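Alpha-1,2-mannosidase (Bacteroides thetaiotaomicron, PDB 2WW2) is a calcium-dependent, inverting alpha-mannosidase of glycoside hydrolase family 92 from a human gut symbiont, probably removing mannose from glycans. Local coordinates at residues Gly648-Ser656 against Phe696-Leu706. Sequence-based numbering, arbitrary orientation.
Sequences GMPEYAIGS and FTRNYLTHDEL
Tyr652 and Leu701 form the hydrogen-bonded pair at the middle of a short antiparallel ladder, strand 651-654 running against strand 700-702. Tyr652 N gives its hydrogen to Leu701 O at 2.8 Å, and Leu701 N returns one to Tyr652 O. Backbone bonds continue past the paired residues at both ends: Ile654 N bonds to Asn699 O at 2.8 Å with an almost straight N-H...O, and His703 N reaches Pro650 O at 3.0 Å. That last carbonyl belongs to the proline at the centre of an inverse gamma turn. Strand 651-654 is the middle member of a three-stranded antiparallel sheet in the catalytic domain; strand 642-643 pairs along its other edge, through Tyr643 and Ala653. Directly after strand 700-702 the chain turns into a helix opened by a capping box: Thr702 OG1 accepts from Glu705 N at 2.8 Å, while Glu705 OE1 takes the hydrogen of Thr702 N. On the face carrying Glu651 and Tyr700, the acid chain, extended beyond CG, crosses the Tyr700 ring obliquely, CG 3.6 Å from Tyr700 CD1, with carboxylate and ring planes 41° apart; Glu651 OE1 is bonded to Tyr733 N. On the Tyr652 face, with CG anti to the carbonyl carbon (chi1 -54°), the Tyr652 side chain swings its ring along the partner segment, where CD2 meets Leu706 CD1 at 3.6 Å. Helix 338-345 packs here through Leu344, and Tyr652 OH bonds to Lys394 NZ. Cutting Tyr652 back to an alanine is likely to leave Lys394 without this hydroxyl partner and open a gap beside Leu706. Further along, Ile654 sends CD1 to the edge of the Phe696 ring, 3.5 Å from CE2, and also touches Leu701 CG.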
loop_
_atom_site.group_PDB
_atom_site.type_symbol
_atom_site.label_atom_id
_atom_site.label_comp_id
_atom_site.label_asym_id
_atom_site.label_seq_id
_atom_site.Cartn_x
_atom_site.Cartn_y
_atom_site.Cartn_z
ATOM N N GLY A 648 -32.612 6.473 -17.331
ATOM C CA GLY A 648 -32.927 7.134 -18.598
ATOM C C GLY A 648 -33.158 6.064 -19.645
ATOM O O GLY A 648 -33.799 6.306 -20.656
ATOM N N MET A 649 -32.634 4.871 -19.387
ATOM C CA MET A 649 -32.968 3.684 -20.183
ATOM C C MET A 649 -33.756 2.748 -19.273
ATOM O O MET A 649 -33.232 2.302 -18.253
ATOM C CB MET A 649 -31.696 2.975 -20.667
ATOM C CG MET A 649 -31.926 1.674 -21.439
ATOM S SD MET A 649 -32.906 1.859 -22.946
ATOM C CE MET A 649 -32.112 3.245 -23.771
ATOM N N PRO A 650 -35.013 2.445 -19.634
ATOM C CA PRO A 650 -35.856 1.697 -18.693
ATOM C C PRO A 650 -35.531 0.190 -18.674
ATOM O O PRO A 650 -36.351 -0.640 -19.091
ATOM C CB PRO A 650 -37.287 1.995 -19.185
ATOM C CG PRO A 650 -37.131 2.301 -20.670
ATOM C CD PRO A 650 -35.778 3.008 -20.767
ATOM N N GLU A 651 -34.334 -0.140 -18.181
ATOM C CA GLU A 651 -33.787 -1.510 -18.170
ATOM C C GLU A 651 -33.085 -1.685 -16.846
ATOM O O GLU A 651 -32.462 -0.738 -16.357
ATOM C CB GLU A 651 -32.646 -1.659 -19.200
ATOM C CG GLU A 651 -33.039 -2.094 -20.552
ATOM C CD GLU A 651 -31.880 -2.114 -21.513
ATOM O OE1 GLU A 651 -30.689 -1.894 -21.137
ATOM O OE2 GLU A 651 -32.175 -2.334 -22.685
ATOM N N TYR A 652 -33.091 -2.906 -16.317
ATOM C CA TYR A 652 -32.309 -3.214 -15.128
ATOM C C TYR A 652 -31.438 -4.430 -15.417
ATOM O O TYR A 652 -31.965 -5.493 -15.780
ATOM C CB TYR A 652 -33.255 -3.519 -13.943
ATOM C CG TYR A 652 -34.274 -2.435 -13.659
ATOM C CD1 TYR A 652 -34.046 -1.483 -12.669
ATOM C CD2 TYR A 652 -35.459 -2.356 -14.393
ATOM C CE1 TYR A 652 -34.968 -0.501 -12.398
ATOM C CE2 TYR A 652 -36.382 -1.370 -14.136
ATOM C CZ TYR A 652 -36.131 -0.446 -13.130
ATOM O OH TYR A 652 -37.048 0.538 -12.881
ATOM N N ALA A 653 -30.115 -4.282 -15.279
ATOM C CA ALA A 653 -29.203 -5.394 -15.507
ATOM C C ALA A 653 -29.348 -6.413 -14.380
ATOM O O ALA A 653 -29.460 -6.053 -13.209
ATOM C CB ALA A 653 -27.747 -4.906 -15.623
ATOM N N ILE A 654 -29.353 -7.686 -14.753
ATOM C CA ILE A 654 -29.524 -8.773 -13.793
ATOM C C ILE A 654 -28.198 -9.124 -13.086
ATOM O O ILE A 654 -27.138 -9.247 -13.719
ATOM C CB ILE A 654 -30.212 -9.989 -14.458
ATOM C CG1 ILE A 654 -31.663 -9.601 -14.766
ATOM C CG2 ILE A 654 -30.193 -11.233 -13.512
ATOM C CD1 ILE A 654 -32.392 -10.542 -15.705
ATOM N N GLY A 655 -28.264 -9.230 -11.765
ATOM C CA GLY A 655 -27.104 -9.638 -10.990
ATOM C C GLY A 655 -27.368 -11.035 -10.479
ATOM O O GLY A 655 -27.423 -11.996 -11.253
ATOM N N SER A 656 -27.585 -11.136 -9.176
ATOM C CA SER A 656 -27.898 -12.403 -8.530
ATOM C C SER A 656 -28.568 -12.030 -7.218
ATOM O O SER A 656 -28.009 -11.223 -6.459
ATOM C CB SER A 656 -26.604 -13.190 -8.279
ATOM O OG SER A 656 -26.855 -14.321 -7.482
ATOM N N PHE A 696 -35.376 -17.929 -20.465
ATOM C CA PHE A 696 -35.010 -16.516 -20.467
ATOM C C PHE A 696 -33.506 -16.442 -20.313
ATOM O O PHE A 696 -32.966 -16.977 -19.360
ATOM C CB PHE A 696 -35.715 -15.822 -19.296
ATOM C CG PHE A 696 -35.272 -14.406 -19.053
ATOM C CD1 PHE A 696 -35.812 -13.353 -19.791
ATOM C CD2 PHE A 696 -34.351 -14.124 -18.051
ATOM C CE1 PHE A 696 -35.430 -12.045 -19.546
ATOM C CE2 PHE A 696 -33.952 -12.813 -17.792
ATOM C CZ PHE A 696 -34.497 -11.768 -18.539
ATOM N N THR A 697 -32.831 -15.832 -21.282
ATOM C CA THR A 697 -31.370 -15.763 -21.263
ATOM C C THR A 697 -30.830 -14.325 -21.341
ATOM O O THR A 697 -29.613 -14.125 -21.348
ATOM C CB THR A 697 -30.741 -16.580 -22.410
ATOM O OG1 THR A 697 -31.109 -15.997 -23.661
ATOM C CG2 THR A 697 -31.219 -18.050 -22.378
ATOM N N ARG A 698 -31.713 -13.331 -21.394
ATOM C CA ARG A 698 -31.256 -11.934 -21.402
ATOM C C ARG A 698 -30.642 -11.558 -20.057
ATOM O O ARG A 698 -31.069 -12.067 -19.023
ATOM C CB ARG A 698 -32.401 -10.976 -21.733
ATOM C CG ARG A 698 -32.902 -11.144 -23.155
ATOM C CD ARG A 698 -33.969 -10.100 -23.505
ATOM N NE ARG A 698 -35.194 -10.204 -22.712
ATOM C CZ ARG A 698 -36.245 -10.965 -23.023
ATOM N NH1 ARG A 698 -36.229 -11.745 -24.110
ATOM N NH2 ARG A 698 -37.321 -10.959 -22.239
ATOM N N ASN A 699 -29.648 -10.671 -20.076
ATOM C CA ASN A 699 -28.983 -10.242 -18.835
ATOM C C ASN A 699 -29.605 -8.982 -18.252
ATOM O O ASN A 699 -28.967 -8.276 -17.466
ATOM C CB ASN A 699 -27.485 -10.011 -19.060
ATOM C CG ASN A 699 -26.748 -11.288 -19.445
ATOM O OD1 ASN A 699 -27.065 -12.370 -18.954
ATOM N ND2 ASN A 699 -25.753 -11.160 -20.317
ATOM N N TYR A 700 -30.854 -8.715 -18.622
ATOM C CA TYR A 700 -31.580 -7.550 -18.118
ATOM C C TYR A 700 -33.090 -7.766 -18.198
ATOM O O TYR A 700 -33.573 -8.588 -18.992
ATOM C CB TYR A 700 -31.200 -6.293 -18.913
ATOM C CG TYR A 700 -31.621 -6.343 -20.362
ATOM C CD1 TYR A 700 -32.758 -5.671 -20.801
ATOM C CD2 TYR A 700 -30.882 -7.073 -21.299
ATOM C CE1 TYR A 700 -33.155 -5.724 -22.143
ATOM C CE2 TYR A 700 -31.272 -7.132 -22.629
ATOM C CZ TYR A 700 -32.406 -6.450 -23.043
ATOM O OH TYR A 700 -32.787 -6.499 -24.356
ATOM N N LEU A 701 -33.817 -7.031 -17.362
ATOM C CA LEU A 701 -35.275 -6.969 -17.386
ATOM C C LEU A 701 -35.676 -5.555 -17.783
ATOM O O LEU A 701 -35.014 -4.597 -17.383
ATOM C CB LEU A 701 -35.829 -7.239 -15.985
ATOM C CG LEU A 701 -35.805 -8.663 -15.433
ATOM C CD1 LEU A 701 -36.195 -8.660 -13.953
ATOM C CD2 LEU A 701 -36.738 -9.562 -16.226
ATOM N N THR A 702 -36.752 -5.407 -18.549
ATOM C CA THR A 702 -37.248 -4.048 -18.836
ATOM C C THR A 702 -38.115 -3.588 -17.677
ATOM O O THR A 702 -38.640 -4.415 -16.932
ATOM C CB THR A 702 -38.091 -3.978 -20.129
ATOM O OG1 THR A 702 -39.315 -4.696 -19.949
ATOM C CG2 THR A 702 -37.316 -4.572 -21.313
ATOM N N HIS A 703 -38.271 -2.275 -17.526
ATOM C CA HIS A 703 -39.225 -1.736 -16.552
ATOM C C HIS A 703 -40.631 -2.282 -16.808
ATOM O O HIS A 703 -41.335 -2.655 -15.871
ATOM C CB HIS A 703 -39.236 -0.214 -16.601
ATOM C CG HIS A 703 -39.917 0.419 -15.425
ATOM N ND1 HIS A 703 -41.197 0.943 -15.488
ATOM C CD2 HIS A 703 -39.499 0.604 -14.154
ATOM C CE1 HIS A 703 -41.526 1.441 -14.309
ATOM N NE2 HIS A 703 -40.515 1.244 -13.480
ATOM N N ASP A 704 -41.032 -2.355 -18.075
ATOM C CA ASP A 704 -42.369 -2.895 -18.414
ATOM C C ASP A 704 -42.528 -4.338 -17.984
ATOM O O ASP A 704 -43.586 -4.736 -17.490
ATOM C CB ASP A 704 -42.650 -2.763 -19.902
ATOM C CG ASP A 704 -43.103 -1.358 -20.271
ATOM O OD1 ASP A 704 -43.294 -0.540 -19.338
ATOM O OD2 ASP A 704 -43.254 -1.070 -21.474
ATOM N N GLU A 705 -41.479 -5.130 -18.165
ATOM C CA GLU A 705 -41.532 -6.517 -17.705
ATOM C C GLU A 705 -41.824 -6.602 -16.207
ATOM O O GLU A 705 -42.600 -7.444 -15.774
ATOM C CB GLU A 705 -40.249 -7.276 -18.058
ATOM C CG GLU A 705 -40.294 -7.814 -19.484
ATOM C CD GLU A 705 -38.945 -8.267 -19.997
ATOM O OE1 GLU A 705 -37.904 -7.944 -19.382
ATOM O OE2 GLU A 705 -38.932 -8.957 -21.032
ATOM N N LEU A 706 -41.176 -5.753 -15.417
ATOM C CA LEU A 706 -41.451 -5.701 -13.978
ATOM C C LEU A 706 -42.869 -5.220 -13.665
ATOM O O LEU A 706 -43.622 -5.880 -12.932
ATOM C CB LEU A 706 -40.432 -4.787 -13.281
ATOM C CG LEU A 706 -39.006 -5.358 -13.173
ATOM C CD1 LEU A 706 -37.997 -4.291 -12.745
ATOM C CD2 LEU A 706 -38.984 -6.536 -12.209
#